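Local atomic coordinates of alpha-1,4-endofucoidanase (PDB entry 6DLH), a protein that cleaves alpha-1,4 linkages inside fucoidan chains as a retaining endo-hydrolase of glycoside hydrolase family 107, and binds calcium ions. Residues H95-P100 against D128-W133. Numbering follows the deposited sequence.
Sequences HVAPHP and DPLLSW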
ATOM      1  N   HIS A  95      -4.895   1.085  -8.553  1.00 36.18           N
ATOM      2  CA  HIS A  95      -4.327   2.181  -7.782  1.00 36.91           C
ATOM      3  C   HIS A  95      -4.620   1.968  -6.298  1.00 38.03           C
ATOM      4  O   HIS A  95      -5.562   1.255  -5.952  1.00 38.99           O
ATOM      5  CB  HIS A  95      -4.912   3.527  -8.239  1.00 34.50           C
ATOM      6  CG  HIS A  95      -4.461   3.962  -9.592  1.00 32.87           C
ATOM      7  ND1 HIS A  95      -4.702   3.210 -10.730  1.00 32.07           N
ATOM      8  CD2 HIS A  95      -3.808   5.074  -9.997  1.00 31.61           C
ATOM      9  CE1 HIS A  95      -4.194   3.830 -11.773  1.00 32.07           C
ATOM     10  NE2 HIS A  95      -3.644   4.980 -11.351  1.00 31.23           N
ATOM     11  N   VAL A  96      -3.823   2.620  -5.440  1.00 36.15           N
ATOM     12  CA  VAL A  96      -3.959   2.489  -3.996  1.00 36.31           C
ATOM     13  C   VAL A  96      -4.411   3.816  -3.387  1.00 36.41           C
ATOM     14  O   VAL A  96      -4.463   3.945  -2.168  1.00 35.42           O
ATOM     15  CB  VAL A  96      -2.659   1.983  -3.336  1.00 35.16           C
ATOM     16  CG1 VAL A  96      -2.241   0.629  -3.871  1.00 32.81           C
ATOM     17  CG2 VAL A  96      -1.519   2.984  -3.446  1.00 34.94           C
ATOM     18  N   ALA A  97      -4.714   4.805  -4.239  1.00 38.67           N
ATOM     19  CA  ALA A  97      -5.168   6.112  -3.791  1.00 41.16           C
ATOM     20  C   ALA A  97      -6.441   6.489  -4.543  1.00 46.58           C
ATOM     21  O   ALA A  97      -6.578   6.155  -5.717  1.00 51.48           O
ATOM     22  CB  ALA A  97      -4.084   7.141  -3.987  1.00 39.62           C
ATOM     23  N   PRO A  98      -7.415   7.181  -3.904  1.00 47.06           N
ATOM     24  CA  PRO A  98      -8.728   7.391  -4.515  1.00 47.88           C
ATOM     25  C   PRO A  98      -8.727   8.521  -5.543  1.00 48.84           C
ATOM     26  O   PRO A  98      -8.068   9.546  -5.354  1.00 49.23           O
ATOM     27  CB  PRO A  98      -9.599   7.750  -3.302  1.00 47.18           C
ATOM     28  CG  PRO A  98      -8.649   8.477  -2.369  1.00 48.82           C
ATOM     29  CD  PRO A  98      -7.306   7.804  -2.575  1.00 46.13           C
ATOM     30  N   HIS A  99      -9.478   8.306  -6.632  1.00 49.73           N
ATOM     31  CA  HIS A  99      -9.649   9.293  -7.687  1.00 51.84           C
ATOM     32  C   HIS A  99     -11.078   9.224  -8.227  1.00 50.89           C
ATOM     33  O   HIS A  99     -11.575   8.141  -8.542  1.00 48.21           O
ATOM     34  CB  HIS A  99      -8.602   9.101  -8.798  1.00 52.20           C
ATOM     35  CG  HIS A  99      -8.361  10.334  -9.603  1.00 54.70           C
ATOM     36  ND1 HIS A  99      -9.152  10.679 -10.684  1.00 54.13           N
ATOM     37  CD2 HIS A  99      -7.440  11.317  -9.476  1.00 55.92           C
ATOM     38  CE1 HIS A  99      -8.721  11.820 -11.188  1.00 57.13           C
ATOM     39  NE2 HIS A  99      -7.671  12.235 -10.463  1.00 53.51           N
ATOM     40  N   PRO A 100     -11.769  10.385  -8.345  1.00 53.31           N
ATOM     41  CA  PRO A 100     -13.138  10.442  -8.870  1.00 53.48           C
ATOM     42  C   PRO A 100     -13.333   9.709 -10.196  1.00 53.72           C
ATOM     43  O   PRO A 100     -14.256   8.904 -10.335  1.00 51.31           O
ATOM     44  CB  PRO A 100     -13.353  11.948  -9.101  1.00 56.36           C
ATOM     45  CG  PRO A 100     -12.462  12.621  -8.077  1.00 55.69           C
ATOM     46  CD  PRO A 100     -11.258  11.711  -7.954  1.00 53.98           C
ATOM     47  N   ASP A 128      -8.175   6.660   2.098  1.00 42.61           N
ATOM     48  CA  ASP A 128      -6.985   6.956   1.313  1.00 41.22           C
ATOM     49  C   ASP A 128      -5.768   6.292   1.965  1.00 38.11           C
ATOM     50  O   ASP A 128      -5.072   6.919   2.762  1.00 37.90           O
ATOM     51  CB  ASP A 128      -6.768   8.465   1.147  1.00 38.01           C
ATOM     52  CG  ASP A 128      -5.618   8.789   0.207  1.00 39.42           C
ATOM     53  OD1 ASP A 128      -4.967   7.837  -0.280  1.00 40.22           O
ATOM     54  OD2 ASP A 128      -5.381   9.986  -0.044  1.00 37.34           O
ATOM     55  N   PRO A 129      -5.461   5.011   1.648  1.00 36.56           N
ATOM     56  CA  PRO A 129      -4.310   4.319   2.240  1.00 35.44           C
ATOM     57  C   PRO A 129      -2.961   4.994   1.986  1.00 36.68           C
ATOM     58  O   PRO A 129      -2.121   5.062   2.879  1.00 37.82           O
ATOM     59  CB  PRO A 129      -4.339   2.928   1.595  1.00 35.19           C
ATOM     60  CG  PRO A 129      -5.762   2.766   1.106  1.00 36.62           C
ATOM     61  CD  PRO A 129      -6.215   4.157   0.719  1.00 35.15           C
ATOM     62  N   LEU A 130      -2.770   5.529   0.777  1.00 36.28           N
ATOM     63  CA  LEU A 130      -1.507   6.148   0.411  1.00 37.21           C
ATOM     64  C   LEU A 130      -1.202   7.339   1.318  1.00 39.12           C
ATOM     65  O   LEU A 130      -0.074   7.469   1.793  1.00 43.68           O
ATOM     66  CB  LEU A 130      -1.539   6.552  -1.067  1.00 38.26           C
ATOM     67  CG  LEU A 130      -0.227   7.089  -1.636  1.00 38.88           C
ATOM     68  CD1 LEU A 130       0.913   6.098  -1.433  1.00 37.48           C
ATOM     69  CD2 LEU A 130      -0.377   7.432  -3.110  1.00 38.77           C
ATOM     70  N   LEU A 131      -2.199   8.203   1.557  1.00 37.52           N
ATOM     71  CA  LEU A 131      -1.994   9.369   2.405  1.00 36.18           C
ATOM     72  C   LEU A 131      -1.583   8.922   3.805  1.00 35.20           C
ATOM     73  O   LEU A 131      -0.765   9.575   4.459  1.00 37.01           O
ATOM     74  CB  LEU A 131      -3.272  10.215   2.466  1.00 38.63           C
ATOM     75  CG  LEU A 131      -3.197  11.464   3.350  1.00 39.72           C
ATOM     76  CD1 LEU A 131      -2.080  12.397   2.906  1.00 39.38           C
ATOM     77  CD2 LEU A 131      -4.530  12.204   3.381  1.00 40.13           C
ATOM     78  N   SER A 132      -2.175   7.811   4.253  1.00 31.85           N
ATOM     79  CA  SER A 132      -1.817   7.222   5.532  1.00 32.67           C
ATOM     80  C   SER A 132      -0.316   6.906   5.558  1.00 31.73           C
ATOM     81  O   SER A 132       0.419   7.407   6.419  1.00 29.27           O
ATOM     82  CB  SER A 132      -2.671   6.011   5.802  1.00 31.51           C
ATOM     83  OG  SER A 132      -2.394   5.482   7.086  1.00 35.72           O
ATOM     84  N   TRP A 133       0.127   6.106   4.576  1.00 30.26           N
ATOM     85  CA  TRP A 133       1.506   5.648   4.486  1.00 28.77           C
ATOM     86  C   TRP A 133       2.448   6.844   4.370  1.00 30.91           C
ATOM     87  O   TRP A 133       3.477   6.902   5.053  1.00 31.67           O
ATOM     88  CB  TRP A 133       1.690   4.680   3.312  1.00 28.43           C
ATOM     89  CG  TRP A 133       0.642   3.617   3.162  1.00 26.09           C
ATOM     90  CD1 TRP A 133      -0.150   3.079   4.135  1.00 26.87           C
ATOM     91  CD2 TRP A 133       0.308   2.917   1.948  1.00 25.75           C
ATOM     92  NE1 TRP A 133      -0.971   2.117   3.606  1.00 25.84           N
ATOM     93  CE2 TRP A 133      -0.713   1.998   2.265  1.00 25.13           C
ATOM     94  CE3 TRP A 133       0.765   2.986   0.626  1.00 25.58           C
ATOM     95  CZ2 TRP A 133      -1.275   1.154   1.308  1.00 24.26           C
ATOM     96  CZ3 TRP A 133       0.204   2.158  -0.321  1.00 24.52           C
ATOM     97  CH2 TRP A 133      -0.807   1.257   0.017  1.00 24.06           C
TER
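Asp128 lies against the ring of Pro98, the two side chains crossing at about a right angle. From CB outward, Asp128 CB lies 3.8 Å from Pro98 CD, CG comes in to 3.4 Å of the same carbon, and OD1 touches it at 3.3 Å. CG stands anti to the backbone N (chi1 -174°), beside the carbonyl carbon. Asp128 is the N-cap of helix 129-139: OD1 accepts a weak but nearly straight bond from Leu131 N (3.3 Å, 167°). The other oxygen, OD2, accepts from Tyr216 OH and has a weak, long ion pair with Arg215, both on helix 198-216. Segment 95-100 lies in the long connection after strand 80-84 of the parallel sheet in the catalytic domain, whose fold resembles GH29 alpha-L-fucosidases, and runs into the short helix 100-104; helix 129-139 follows later and leads to the next strand, 143-149. Two residues past the cap, Leu130 CD2 packs on Ala97 CB at 3.8 Å, while Pro129 CD lies 3.4 Å from Val96 O. Val96 CG2 meets Trp133 CZ3 obliquely at 3.7 Å, and the indole NE1 is hydrogen-bonded to Ile63 O.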